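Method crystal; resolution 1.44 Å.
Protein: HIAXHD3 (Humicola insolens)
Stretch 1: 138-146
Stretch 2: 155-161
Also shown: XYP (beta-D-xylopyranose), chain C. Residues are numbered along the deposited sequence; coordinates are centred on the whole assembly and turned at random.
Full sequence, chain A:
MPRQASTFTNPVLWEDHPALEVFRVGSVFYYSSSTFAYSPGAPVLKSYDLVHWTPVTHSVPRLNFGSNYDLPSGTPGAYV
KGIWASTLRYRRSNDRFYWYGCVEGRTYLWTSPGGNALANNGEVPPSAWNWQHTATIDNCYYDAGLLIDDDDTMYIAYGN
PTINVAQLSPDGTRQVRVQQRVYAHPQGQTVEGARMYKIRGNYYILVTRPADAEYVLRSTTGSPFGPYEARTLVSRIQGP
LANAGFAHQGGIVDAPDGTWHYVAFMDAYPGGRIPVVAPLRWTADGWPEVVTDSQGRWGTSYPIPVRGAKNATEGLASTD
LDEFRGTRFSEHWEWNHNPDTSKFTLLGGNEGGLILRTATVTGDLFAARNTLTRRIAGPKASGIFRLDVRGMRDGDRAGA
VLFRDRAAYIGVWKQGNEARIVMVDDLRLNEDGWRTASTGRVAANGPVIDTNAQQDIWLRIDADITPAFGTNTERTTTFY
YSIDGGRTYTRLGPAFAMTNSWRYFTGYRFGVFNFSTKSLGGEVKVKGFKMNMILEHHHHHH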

# COMPACT_ATOMS: atom_id res chain seq x y z
N ASP A 138 5.40 -23.55 7.69
CA ASP A 138 6.78 -23.68 7.21
C ASP A 138 6.84 -24.13 5.74
O ASP A 138 7.54 -25.09 5.38
N ASN A 139 6.04 -23.48 4.91
CA ASN A 139 6.14 -23.60 3.46
C ASN A 139 5.95 -22.18 2.97
O ASN A 139 5.27 -21.40 3.63
N CYS A 140 6.59 -21.82 1.87
CA CYS A 140 6.40 -20.47 1.37
C CYS A 140 5.31 -20.48 0.31
O CYS A 140 5.49 -21.06 -0.77
N TYR A 141 4.19 -19.86 0.64
CA TYR A 141 3.12 -19.71 -0.31
C TYR A 141 3.34 -18.39 -1.04
O TYR A 141 2.62 -17.42 -0.80
N TYR A 142 4.33 -18.38 -1.93
CA TYR A 142 4.67 -17.17 -2.71
C TYR A 142 3.46 -16.77 -3.57
O TYR A 142 2.90 -17.62 -4.27
N ASP A 143 3.05 -15.50 -3.50
CA ASP A 143 1.88 -15.03 -4.25
C ASP A 143 0.63 -15.91 -3.96
O ASP A 143 0.02 -16.55 -4.85
N ALA A 144 0.25 -15.90 -2.69
CA ALA A 144 -0.79 -16.77 -2.17
C ALA A 144 -2.17 -16.24 -2.59
O ALA A 144 -2.39 -15.02 -2.63
N GLY A 145 -3.07 -17.19 -2.86
CA GLY A 145 -4.49 -16.90 -3.07
C GLY A 145 -5.36 -17.88 -2.30
O GLY A 145 -5.47 -19.07 -2.69
N LEU A 146 -6.00 -17.37 -1.24
CA LEU A 146 -6.87 -18.16 -0.39
C LEU A 146 -8.27 -18.32 -0.96
O LEU A 146 -8.85 -17.34 -1.44
N TYR A 155 -8.22 -23.59 1.07
CA TYR A 155 -7.16 -23.90 0.10
C TYR A 155 -6.37 -22.65 -0.19
O TYR A 155 -6.93 -21.56 -0.16
N ILE A 156 -5.09 -22.83 -0.50
CA ILE A 156 -4.27 -21.72 -0.99
C ILE A 156 -3.56 -22.13 -2.29
O ILE A 156 -2.82 -23.12 -2.33
N ALA A 157 -3.84 -21.37 -3.35
CA ALA A 157 -3.11 -21.46 -4.60
C ALA A 157 -1.88 -20.54 -4.48
O ALA A 157 -1.95 -19.44 -3.91
N TYR A 158 -0.73 -20.99 -5.00
CA TYR A 158 0.49 -20.21 -4.88
C TYR A 158 1.52 -20.65 -5.88
O TYR A 158 1.35 -21.68 -6.51
N GLY A 159 2.56 -19.84 -6.04
CA GLY A 159 3.73 -20.32 -6.80
C GLY A 159 4.16 -19.37 -7.88
O GLY A 159 3.45 -18.44 -8.24
N ASN A 160 5.36 -19.64 -8.39
CA ASN A 160 5.96 -18.97 -9.53
C ASN A 160 7.20 -19.83 -9.84
O ASN A 160 8.03 -20.05 -8.96
N PRO A 161 7.32 -20.31 -11.08
CA PRO A 161 6.60 -19.99 -12.29
C PRO A 161 5.38 -20.86 -12.57
O PRO A 161 4.66 -20.62 -13.56

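Where two strands of a sheet run out into loops, side-chain packing often takes over from backbone pairing, and the contact between residues 138-146 and 155-161 of HIAXHD3 is a compact example. The antiparallel ladder is short. Gly145 and Ala157 form the hydrogen-bonded pair, Gly145 N donating to Ala157 O at 2.7 Å and Ala157 N to Gly145 O at 2.9 Å, while Leu146 and Ile156 face each other as a non-hydrogen-bonded pair.

Tyr155 opens the second stretch mainly through its backbone. Its side chain (chi1 m) ends well away from the first stretch, but its carbonyl receives a CA-H...O contact, Leu146 CA lying 3.4 Å from Tyr155 O.

Ile156 is the first residue to pack through its side chain. It shares a face of the sheet with Leu146, and its m, t conformation extends CD1 to 3.7 Å from Tyr141 CD2. On the CG1-CD1 branch, Ile156 CG1 also lies 4.0 Å from Leu146 CD1, the leucine being in the t, p rotamer, while the other branch, the CG2 methyl, is 3.7 Å from Ala144 CB. One branched side chain thus joins three apolar neighbours in a buried cluster.

Ala157 turns its methyl to the other face of the sheet, where Gly145 has no side chain to offer. Here the backbone does most of the work: besides accepting from Gly145 N, Ala157 O lies 3.4 Å from Ala144 CA in a further CA-H...O contact.

Tyr158 points toward the first stretch and has the largest area covered of any residue in the contact. Its p rotamer carries the ring alongside the loop, with Tyr158 CB 3.4 Å from Tyr142 O and Tyr158 CD2 3.7 Å from Cys140 O. The ring of Tyr141 (chi1 m) meets it obliquely, centroids 4.7 Å apart and planes at 42°, so that Tyr141 CD1 sits over one face of the Tyr158 ring, 3.6 Å from Tyr158 CE1. At the far end of the ring, Asn139 (chi1 t) points in and its ND2 makes a weak hydrogen bond to Tyr158 OH, at 3.3 Å.

Gly159 continues the connection without a side chain. Its N donates to Tyr142 O at 2.9 Å, and a water bridges the stretches by donating to Gly159 O at 2.9 Å and to Asp143 O at 3.0 Å. The glycine's backbone angles would jam a CB against the preceding carbonyl oxygen.

Asn160, chi1 t, points toward the first stretch and places CB 3.6 Å from Tyr142 CE2. Tyr142, also chi1 t, leaves its backbone sideways, yet the end of its side chain comes nearer to the second stretch. Both residues also approach the bound xylopyranose: Tyr142 OH is 2.7 Å from XYP O5, and Asn160 ND2 is 3.6 Å from XYP C5. Pro161, after a cis peptide bond, is out of reach, and the contact ends beside the sugar.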

# COMPACT_ATOMS: atom_id res chain seq x y z
CB ASP A 138 7.57 -24.68 8.08
CG ASP A 138 7.93 -24.14 9.47
OD1 ASP A 138 7.98 -22.91 9.66
OD2 ASP A 138 8.18 -24.98 10.38
CB ASN A 139 5.04 -24.51 2.92
CG ASN A 139 5.28 -24.93 1.48
OD1 ASN A 139 6.33 -24.64 0.87
ND2 ASN A 139 4.31 -25.64 0.92
CB CYS A 140 7.67 -19.83 0.81
SG CYS A 140 7.26 -18.16 0.18
CB TYR A 141 1.78 -19.73 0.40
CG TYR A 141 1.45 -21.03 1.10
CD1 TYR A 141 1.99 -22.26 0.69
CD2 TYR A 141 0.55 -21.03 2.16
CE1 TYR A 141 1.64 -23.45 1.32
CE2 TYR A 141 0.20 -22.21 2.80
CZ TYR A 141 0.76 -23.40 2.40
OH TYR A 141 0.39 -24.55 3.07
CB TYR A 142 5.87 -17.43 -3.61
CG TYR A 142 6.19 -16.24 -4.49
CD1 TYR A 142 6.90 -15.15 -3.99
CD2 TYR A 142 5.72 -16.16 -5.80
CE1 TYR A 142 7.15 -14.03 -4.78
CE2 TYR A 142 5.99 -15.06 -6.60
CZ TYR A 142 6.69 -13.99 -6.08
OH TYR A 142 6.95 -12.90 -6.87
CB ASP A 143 2.21 -14.93 -5.74
CG ASP A 143 2.96 -13.64 -6.09
OD1 ASP A 143 3.58 -13.03 -5.21
OD2 ASP A 143 2.90 -13.24 -7.26
CB ALA A 144 -0.70 -16.79 -0.64
CB LEU A 146 -6.99 -17.46 1.00
CG LEU A 146 -7.97 -18.01 2.04
CD1 LEU A 146 -7.55 -19.41 2.44
CD2 LEU A 146 -8.05 -17.11 3.27
CB TYR A 155 -7.78 -24.40 -1.24
CG TYR A 155 -8.60 -25.65 -1.10
CD1 TYR A 155 -8.02 -26.92 -1.12
CD2 TYR A 155 -9.98 -25.56 -0.90
CE1 TYR A 155 -8.80 -28.05 -0.94
CE2 TYR A 155 -10.76 -26.70 -0.73
CZ TYR A 155 -10.15 -27.93 -0.76
OH TYR A 155 -10.88 -29.09 -0.59
CB ILE A 156 -3.23 -21.22 0.05
CG1 ILE A 156 -3.97 -20.66 1.28
CG2 ILE A 156 -2.29 -20.18 -0.55
CD1 ILE A 156 -3.07 -20.24 2.43
CB ALA A 157 -4.00 -21.07 -5.78
CB TYR A 158 1.07 -20.31 -3.45
CG TYR A 158 1.57 -21.70 -3.12
CD1 TYR A 158 0.70 -22.69 -2.68
CD2 TYR A 158 2.94 -22.00 -3.23
CE1 TYR A 158 1.17 -23.97 -2.37
CE2 TYR A 158 3.42 -23.26 -2.91
CZ TYR A 158 2.53 -24.25 -2.46
OH TYR A 158 3.00 -25.50 -2.16
CB ASN A 160 6.34 -17.51 -9.18
CG ASN A 160 7.25 -16.86 -10.22
OD1 ASN A 160 8.04 -17.54 -10.91
ND2 ASN A 160 7.18 -15.55 -10.33
CB PRO A 161 7.66 -20.24 -13.38
CG PRO A 161 8.44 -21.39 -12.85
CD PRO A 161 8.53 -21.13 -11.36
C1 XYP C . 10.33 -11.96 -8.67
C2 XYP C . 11.46 -11.96 -7.64
C3 XYP C . 11.91 -13.39 -7.34
C4 XYP C . 10.70 -14.22 -6.90
C5 XYP C . 9.67 -14.22 -8.02
O2 XYP C . 12.56 -11.16 -8.12
O3 XYP C . 12.91 -13.37 -6.31
O4 XYP C . 11.06 -15.56 -6.53
O5 XYP C . 9.28 -12.86 -8.26
O HOH W 1 0.82 -17.50 -7.55